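Local coordinates for protein galactonate dehydratase (PDB 5OLC) that belongs to the enolase superfamily, joining an N-terminal domain of the mandelate racemase/muconate lactonizing enzyme type to a TIM-barrel-like C-terminal domain, at residues I201-N204 and H205-Y209; T341-A344 and L345-E348; W86-M89 and Y90-M94; V62-S65 and G66-F70. All coordinates share one frame; numbering follows the deposited sequence.

Contact 1: I201-N204 and H205-Y209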
# COMPACT_ATOMS: atom_id res chain seq x y z
N ILE A 201 12.49 -5.10 -31.12
CA ILE A 201 11.39 -4.38 -31.77
C ILE A 201 11.11 -3.03 -31.08
O ILE A 201 11.16 -2.94 -29.85
CB ILE A 201 10.11 -5.26 -31.93
CG1 ILE A 201 9.61 -5.82 -30.58
CG2 ILE A 201 10.37 -6.39 -32.92
CD1 ILE A 201 8.13 -6.19 -30.52
N ASP A 202 10.86 -1.97 -31.87
CA ASP A 202 10.59 -0.62 -31.38
C ASP A 202 9.27 -0.08 -31.95
O ASP A 202 9.18 0.19 -33.15
CB ASP A 202 11.77 0.32 -31.71
CG ASP A 202 11.63 1.76 -31.23
OD1 ASP A 202 10.77 2.03 -30.34
OD2 ASP A 202 12.40 2.62 -31.72
N SER A 203 8.27 0.10 -31.08
CA SER A 203 6.94 0.58 -31.44
C SER A 203 6.91 2.08 -31.70
O SER A 203 6.26 2.50 -32.66
CB SER A 203 5.93 0.22 -30.37
OG SER A 203 4.72 0.96 -30.49
N ASN A 204 7.59 2.87 -30.85
CA ASN A 204 7.60 4.34 -30.82
C ASN A 204 6.24 4.79 -30.32
O ASN A 204 5.58 5.61 -30.96
CB ASN A 204 7.93 4.99 -32.19
CG ASN A 204 9.08 4.37 -32.93
OD1 ASN A 204 8.91 3.79 -34.02
ND2 ASN A 204 10.28 4.50 -32.38
N HIS A 205 5.79 4.19 -29.18
CA HIS A 205 4.50 4.40 -28.49
C HIS A 205 3.28 4.42 -29.46
O HIS A 205 2.23 5.00 -29.15
CB HIS A 205 4.52 5.65 -27.56
CG HIS A 205 5.56 6.66 -27.91
ND1 HIS A 205 6.86 6.52 -27.49
CD2 HIS A 205 5.46 7.76 -28.69
CE1 HIS A 205 7.52 7.54 -28.01
NE2 HIS A 205 6.71 8.32 -28.73
N ALA A 206 3.43 3.74 -30.63
CA ALA A 206 2.44 3.60 -31.69
C ALA A 206 1.39 2.52 -31.34
O ALA A 206 0.48 2.27 -32.14
CB ALA A 206 3.12 3.27 -33.00
N TYR A 207 1.49 1.93 -30.15
CA TYR A 207 0.56 0.91 -29.68
C TYR A 207 0.02 1.17 -28.28
O TYR A 207 0.64 1.88 -27.49
CB TYR A 207 1.20 -0.49 -29.76
CG TYR A 207 1.36 -1.02 -31.17
CD1 TYR A 207 0.26 -1.33 -31.95
CD2 TYR A 207 2.63 -1.26 -31.70
CE1 TYR A 207 0.41 -1.85 -33.23
CE2 TYR A 207 2.79 -1.78 -32.98
CZ TYR A 207 1.67 -2.07 -33.74
OH TYR A 207 1.82 -2.56 -35.01
N CYS A 208 -1.17 0.62 -28.01
CA CYS A 208 -1.87 0.68 -26.73
C CYS A 208 -1.67 -0.67 -26.05
O CYS A 208 -1.28 -1.62 -26.73
CB CYS A 208 -3.35 1.00 -26.93
SG CYS A 208 -3.67 2.40 -28.03
N TYR A 209 -1.93 -0.76 -24.74
CA TYR A 209 -1.75 -1.99 -23.98
C TYR A 209 -2.30 -3.26 -24.66
O TYR A 209 -1.57 -4.24 -24.74
CB TYR A 209 -2.30 -1.86 -22.55
CG TYR A 209 -2.18 -3.14 -21.75
CD1 TYR A 209 -0.93 -3.71 -21.48
CD2 TYR A 209 -3.31 -3.80 -21.27
CE1 TYR A 209 -0.82 -4.90 -20.78
CE2 TYR A 209 -3.21 -4.99 -20.55
CZ TYR A 209 -1.96 -5.53 -20.31
OH TYR A 209 -1.85 -6.70 -19.60

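Contact 2: T341-A344 and L345-E348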
# COMPACT_ATOMS: atom_id res chain seq x y z
N THR A 341 21.14 4.32 -40.38
CA THR A 341 20.34 4.92 -41.45
C THR A 341 21.17 5.96 -42.23
O THR A 341 22.36 6.18 -41.93
CB THR A 341 19.05 5.55 -40.86
OG1 THR A 341 19.38 6.61 -39.97
CG2 THR A 341 18.15 4.53 -40.17
N GLU A 342 20.55 6.59 -43.25
CA GLU A 342 21.19 7.61 -44.07
C GLU A 342 21.27 8.91 -43.29
O GLU A 342 20.23 9.47 -42.92
CB GLU A 342 20.45 7.79 -45.41
CG GLU A 342 21.02 6.94 -46.53
CD GLU A 342 20.51 5.51 -46.66
OE1 GLU A 342 19.79 5.23 -47.65
OE2 GLU A 342 20.91 4.66 -45.83
N ASN A 343 22.50 9.36 -43.00
CA ASN A 343 22.72 10.59 -42.24
C ASN A 343 24.01 11.29 -42.62
O ASN A 343 25.09 10.94 -42.16
CB ASN A 343 22.63 10.34 -40.73
CG ASN A 343 22.32 11.56 -39.91
OD1 ASN A 343 22.59 12.71 -40.29
ND2 ASN A 343 21.84 11.32 -38.71
N ALA A 344 23.86 12.31 -43.47
CA ALA A 344 24.96 13.12 -43.94
C ALA A 344 25.45 14.06 -42.84
O ALA A 344 26.63 14.38 -42.83
CB ALA A 344 24.53 13.91 -45.16
N LEU A 345 24.58 14.49 -41.91
CA LEU A 345 24.99 15.40 -40.83
C LEU A 345 25.86 14.67 -39.81
O LEU A 345 26.79 15.25 -39.25
CB LEU A 345 23.79 16.03 -40.15
CG LEU A 345 22.75 16.52 -41.12
CD1 LEU A 345 21.43 15.92 -40.81
CD2 LEU A 345 22.68 18.02 -41.16
N ARG A 346 25.56 13.39 -39.60
CA ARG A 346 26.30 12.52 -38.71
C ARG A 346 27.63 12.12 -39.34
O ARG A 346 28.67 12.22 -38.69
CB ARG A 346 25.45 11.29 -38.34
CG ARG A 346 26.17 10.15 -37.64
CD ARG A 346 26.18 8.90 -38.50
NE ARG A 346 24.84 8.34 -38.62
CZ ARG A 346 24.51 7.32 -39.42
NH1 ARG A 346 25.44 6.74 -40.17
NH2 ARG A 346 23.27 6.88 -39.46
N ASP A 347 27.62 11.68 -40.61
CA ASP A 347 28.83 11.19 -41.27
C ASP A 347 29.72 12.28 -41.93
O ASP A 347 30.92 12.04 -42.08
CB ASP A 347 28.48 10.08 -42.26
CG ASP A 347 28.04 8.81 -41.56
OD1 ASP A 347 28.74 8.37 -40.62
OD2 ASP A 347 26.98 8.26 -41.94
N GLU A 348 29.18 13.47 -42.24
CA GLU A 348 29.97 14.53 -42.87
C GLU A 348 30.33 15.68 -41.91
O GLU A 348 31.49 16.07 -41.88
CB GLU A 348 29.29 15.09 -44.13
CG GLU A 348 29.14 14.09 -45.27
CD GLU A 348 28.33 14.56 -46.47
OE1 GLU A 348 28.43 15.76 -46.83
OE2 GLU A 348 27.62 13.72 -47.07

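Contact 3: W86-M89 and Y90-M94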
# COMPACT_ATOMS: atom_id res chain seq x y z
N TRP A 86 25.73 23.26 -14.40
CA TRP A 86 24.52 22.42 -14.51
C TRP A 86 23.50 22.88 -13.50
O TRP A 86 22.35 23.11 -13.87
CB TRP A 86 24.84 20.94 -14.31
CG TRP A 86 23.83 20.01 -14.90
CD1 TRP A 86 23.95 19.30 -16.05
CD2 TRP A 86 22.57 19.65 -14.33
NE1 TRP A 86 22.81 18.55 -16.27
CE2 TRP A 86 21.95 18.74 -15.22
CE3 TRP A 86 21.88 20.02 -13.16
CZ2 TRP A 86 20.70 18.19 -14.98
CZ3 TRP A 86 20.61 19.51 -12.94
CH2 TRP A 86 20.03 18.60 -13.84
N GLN A 87 23.92 23.11 -12.26
CA GLN A 87 23.04 23.60 -11.21
C GLN A 87 22.55 25.04 -11.44
O GLN A 87 21.44 25.38 -11.02
CB GLN A 87 23.69 23.43 -9.83
CG GLN A 87 23.50 22.03 -9.25
CD GLN A 87 22.04 21.70 -8.98
OE1 GLN A 87 21.38 22.30 -8.12
NE2 GLN A 87 21.51 20.75 -9.73
N GLU A 88 23.36 25.88 -12.11
CA GLU A 88 22.95 27.26 -12.42
C GLU A 88 21.83 27.19 -13.46
O GLU A 88 20.76 27.76 -13.24
CB GLU A 88 24.14 28.11 -12.91
CG GLU A 88 23.78 29.50 -13.41
CD GLU A 88 23.40 30.59 -12.42
OE1 GLU A 88 23.17 31.73 -12.88
OE2 GLU A 88 23.36 30.34 -11.19
N MET A 89 22.05 26.42 -14.56
CA MET A 89 21.10 26.18 -15.63
C MET A 89 19.82 25.58 -15.09
O MET A 89 18.75 25.98 -15.52
CB MET A 89 21.70 25.24 -16.68
CG MET A 89 22.78 25.88 -17.53
SD MET A 89 23.19 24.78 -18.89
CE MET A 89 24.32 23.69 -18.14
N TYR A 90 19.93 24.64 -14.14
CA TYR A 90 18.77 24.01 -13.49
C TYR A 90 18.00 25.06 -12.69
O TYR A 90 16.84 25.27 -12.99
CB TYR A 90 19.16 22.82 -12.61
CG TYR A 90 17.96 22.09 -12.03
CD1 TYR A 90 17.24 21.17 -12.79
CD2 TYR A 90 17.54 22.32 -10.72
CE1 TYR A 90 16.13 20.50 -12.26
CE2 TYR A 90 16.43 21.68 -10.19
CZ TYR A 90 15.73 20.76 -10.96
OH TYR A 90 14.65 20.11 -10.42
N ARG A 91 18.65 25.76 -11.73
CA ARG A 91 18.01 26.83 -10.94
C ARG A 91 17.27 27.84 -11.83
O ARG A 91 16.16 28.25 -11.48
CB ARG A 91 19.03 27.55 -10.02
CG ARG A 91 19.34 26.83 -8.71
CD ARG A 91 18.33 27.09 -7.59
NE ARG A 91 18.56 28.34 -6.85
CZ ARG A 91 18.08 28.61 -5.64
NH1 ARG A 91 17.35 27.71 -4.99
NH2 ARG A 91 18.35 29.77 -5.05
N ARG A 92 17.82 28.14 -13.02
CA ARG A 92 17.22 29.06 -13.98
C ARG A 92 16.01 28.46 -14.72
O ARG A 92 14.99 29.15 -14.89
CB ARG A 92 18.26 29.58 -15.00
CG ARG A 92 19.46 30.35 -14.43
CD ARG A 92 19.19 31.81 -14.06
NE ARG A 92 20.35 32.38 -13.37
CZ ARG A 92 20.58 33.68 -13.18
NH1 ARG A 92 19.72 34.58 -13.63
NH2 ARG A 92 21.67 34.08 -12.55
N SER A 93 16.12 27.19 -15.18
CA SER A 93 15.09 26.54 -16.01
C SER A 93 13.97 25.73 -15.30
O SER A 93 12.91 25.61 -15.90
CB SER A 93 15.74 25.64 -17.05
OG SER A 93 16.10 24.37 -16.52
N MET A 94 14.22 25.15 -14.11
CA MET A 94 13.31 24.30 -13.30
C MET A 94 11.80 24.68 -13.36
O MET A 94 10.97 23.80 -13.61
CB MET A 94 13.81 24.26 -11.84
CG MET A 94 12.93 23.48 -10.90
SD MET A 94 12.28 24.56 -9.60
CE MET A 94 13.78 24.85 -8.65

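Contact 4: V62-S65 and G66-F70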
# COMPACT_ATOMS: atom_id res chain seq x y z
N VAL A 62 14.37 24.90 -31.60
CA VAL A 62 13.81 25.13 -30.26
C VAL A 62 14.90 24.94 -29.23
O VAL A 62 14.95 25.68 -28.24
CB VAL A 62 12.58 24.24 -29.95
CG1 VAL A 62 11.65 24.95 -28.96
CG2 VAL A 62 11.83 23.87 -31.21
N ILE A 63 15.79 23.94 -29.48
CA ILE A 63 16.93 23.65 -28.61
C ILE A 63 17.96 24.79 -28.71
O ILE A 63 18.53 25.21 -27.70
CB ILE A 63 17.53 22.23 -28.93
CG1 ILE A 63 16.59 21.11 -28.40
CG2 ILE A 63 18.96 22.04 -28.38
CD1 ILE A 63 16.63 19.89 -29.19
N LYS A 64 18.14 25.30 -29.94
CA LYS A 64 19.06 26.36 -30.27
C LYS A 64 18.73 27.65 -29.52
O LYS A 64 19.62 28.37 -29.11
CB LYS A 64 19.03 26.58 -31.78
CG LYS A 64 20.29 27.22 -32.34
CD LYS A 64 20.01 28.55 -33.01
CE LYS A 64 20.43 29.72 -32.16
NZ LYS A 64 19.98 31.01 -32.75
N SER A 65 17.44 27.92 -29.31
CA SER A 65 17.01 29.11 -28.58
C SER A 65 17.21 28.89 -27.09
O SER A 65 17.43 29.85 -26.35
CB SER A 65 15.55 29.41 -28.88
OG SER A 65 15.40 29.66 -30.26
N GLY A 66 17.11 27.61 -26.68
CA GLY A 66 17.29 27.18 -25.31
C GLY A 66 18.70 27.49 -24.86
O GLY A 66 18.87 28.16 -23.83
N ILE A 67 19.71 27.08 -25.68
CA ILE A 67 21.13 27.34 -25.43
C ILE A 67 21.33 28.85 -25.27
O ILE A 67 21.94 29.28 -24.29
CB ILE A 67 22.02 26.74 -26.53
CG1 ILE A 67 22.02 25.20 -26.45
CG2 ILE A 67 23.44 27.30 -26.44
CD1 ILE A 67 21.99 24.49 -27.76
N ASP A 68 20.73 29.66 -26.20
CA ASP A 68 20.75 31.13 -26.19
C ASP A 68 20.19 31.69 -24.87
O ASP A 68 20.61 32.78 -24.45
CB ASP A 68 19.93 31.69 -27.35
CG ASP A 68 20.44 31.45 -28.76
OD1 ASP A 68 21.56 30.91 -28.91
OD2 ASP A 68 19.73 31.83 -29.72
N PHE A 69 19.24 30.96 -24.24
CA PHE A 69 18.63 31.38 -22.97
C PHE A 69 19.63 31.31 -21.83
O PHE A 69 19.69 32.25 -21.04
CB PHE A 69 17.34 30.58 -22.66
CG PHE A 69 16.80 30.81 -21.26
CD1 PHE A 69 16.09 31.96 -20.95
CD2 PHE A 69 17.03 29.88 -20.25
CE1 PHE A 69 15.62 32.19 -19.65
CE2 PHE A 69 16.55 30.10 -18.96
CZ PHE A 69 15.86 31.25 -18.67
N PHE A 70 20.40 30.21 -21.76
CA PHE A 70 21.41 29.98 -20.71
C PHE A 70 22.72 30.67 -20.98
O PHE A 70 23.50 30.85 -20.03
CB PHE A 70 21.69 28.48 -20.51
CG PHE A 70 20.47 27.65 -20.16
CD1 PHE A 70 19.79 27.86 -18.97
CD2 PHE A 70 20.02 26.65 -21.02
CE1 PHE A 70 18.67 27.10 -18.65
CE2 PHE A 70 18.91 25.89 -20.70
CZ PHE A 70 18.24 26.12 -19.51

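Contact 1: I201-N204 and H205-Y209
Ser-203 meets the chain again three residues on, its OG accepting the backbone N-H of Ala-206. The bond is weak, 3.1 Å from Ala-206 N to Ser-203 OG with an angle of only 125° at the hydrogen. The hydroxyl swings away from its own backbone N (chi1 164°) and lies beside the carbonyl carbon, which sets OG toward Ala-206 N. A second weak bond, 3.3 Å from Asn-204 N to Asp-202 OD1, ties the end of the strand to the same turn; the other carboxylate oxygen of Asp-202 has a long, weak ion pair with Lys-172.

Round the two rings the contacts across the turn are packing, while the polar ends of the rings bind elsewhere. Ser-203 OG also sits 3.3 Å from Tyr-207 CD2, coming at the ring obliquely, and Ser-203 CB follows at 3.9 Å from that same CD2. The phenol OH is held further off by Asp-182 and the backbone N of Gly-178. Over one face of the His-205 imidazole lies the carbonyl O of Asn-204. Both ring nitrogens have partners elsewhere: ND1 a weak bond to Glu-229, NE2 a hydrogen bond to Asp-95 of the second subunit.

With Cys-208 as N-cap of helix 209-219, this is a beta-alpha loop at the C-terminal end of a barrel strand, the end where enolase-superfamily active sites lie.

Contact 2: T341-A344 and L345-E348
Asn-343 caps the first turn of helix 344-349 with its side-chain oxygen. OD1 accepts from Arg-346 N at 3.1 Å, with the donor well above the amide carbonyl plane, and more weakly from Leu-345 N, so two amides that have no carbonyl of an earlier helical turn to bind are provided for. With CG anti to the backbone N (chi1 -158°), OD1 is turned toward the amides of the first turn. Farther along, Asn-343 O takes Asp-347 N, and Ala-344 O takes Glu-348 N at 2.8 Å.

The guanidinium of Arg-346 doubles back along the loop, its chain bent at chi2 and chi3. Asn-343 CB lies over one of its faces, 3.7 Å from Arg-346 NE, while the amide plane is turned 60° from the guanidinium. Two different nitrogens are used: NH2 gives a weak bond to Thr-341 O (2.7 Å), and NH1 makes a salt bridge to Asp-347 OD2 (2.8 Å). Asp-339 adds a long, weak ion pair to NH2 and also binds the Thr-341 hydroxyl, and Glu-348 OE1 is bonded to Tyr-381 OH.

A buried arginine thus has its charge probably balanced chiefly by Asp-347, and it links the helix to the loop before it, while the asparagine oxygen serves two amides of the first turn, Leu-345 N only weakly.

Contact 3: W86-M89 and Y90-M94
Trp-86 lays the six-membered part of its indole against the root of the Tyr-90 side chain, CZ3 standing 3.6 Å from Tyr-90 CB. The two ring planes are nearly parallel, 14° apart, but so far slid that they barely overlap: the centroid of the Trp-86 six-membered ring is 5.6 Å from that of Tyr-90. Both residues carry CG away from the backbone N, which sends the two rings off the helix in the same general direction one turn apart. The indole NE1 gives its hydrogen to Gly-282 O, while Leu-258 touches both aromatic side chains.

Another flank of helix 82-93 carries charge. Arg-92, bent at chi2, reaches back side-on to Glu-88, and one oxygen takes both donors: OE1 is 2.8 Å from Arg-92 NH2 and 2.9 Å from Arg-92 NE. NH2 arrives on the syn side, close to the carboxylate plane, whereas NE comes from above it, since the two flat groups are turned 66° against each other. Phe-73 packs on both side chains.

Backbone bonds join the same residues, among them Ser-93 N to Met-89 O at 2.9 Å; Ser-93 OG adds a weak one to that carbonyl.

Gathering both N-H groups on OE1 would probably draw carboxylate charge toward that oxygen, in a salt bridge near solvent, while the buried indole and Tyr-90 ring meet through apolar contact, the indole N-H bonded elsewhere.

Contact 4: V62-S65 and G66-F70
Ile-63 and Ile-67 stand one turn apart on helix 60-70 and touch through different branches: CG2 of Ile-63 meets CD1 of Ile-67 at 3.9 Å. Their first torsions are nearly the same (chi1 -74° and -70°), with CG1 beside the backbone N in each. On Ile-67, CD1 extends back toward Ile-63, where it also lies 3.5 Å from Ile-63 O, the carbonyl that accepts Ile-67 N at 3.0 Å.

Lys-64 takes another course. CG points away from the backbone N, and the chain then bends at both chi2 and chi3, carrying the ammonium to the carboxylate of Asp-68. There NZ is 3.1 Å from Asp-68 OD2, a salt bridge on the syn lone pair, and Lys-64 CE rests 3.3 Å from that same oxygen. Asp-68 keeps CG beside its own N (chi1 -67°), which holds the carboxylate near the helix and within the lysine's reach.

The helix packs on the three-stranded antiparallel sheet of the enolase-type N-terminal domain, Ile-63 and Ile-67 both lying on Cys-40 of strand 36-46, and Val-62, Ile-63 and Phe-70 meet helix 101-120.

On the flank that faces the second subunit, Ser-65 turns OG beside its backbone N, where it bonds to Ala-61 O and to Ser-65 OG of that subunit. One residue on, Gly-66 N binds Val-62 O at 3.3 Å. Phe-69 N reaches Ser-65 O only weakly, and the Phe-69 ring, carried off the helix with CG away from its N, meets Phe-73 edge-to-face and packs on Pro-59 of the second subunit.

In the fold
Contacts 3 and 4 belong together: their helices follow each other in the N-terminal domain, and Phe-70 packs on helix 82-93, its CE1 3.3 Å from Met-89 O. Each sets a salt bridge on a more open flank and buries apolar groups, Trp-86 with Tyr-90 or the isoleucines. Contact 1 leads from a strand into a loop before a helix and rests on weak turn bonds, Ser-203 and Tyr-207 buried; contact 2, its centre about 26 Å away, is a true side-chain N-cap with Asn-343, Leu-345 and Arg-346 buried. It meets strands 11-22 and 36-46, both of which contact 4 also touches. Contacts 1, 3 and 4 face the second subunit; contact 2 touches no other chain.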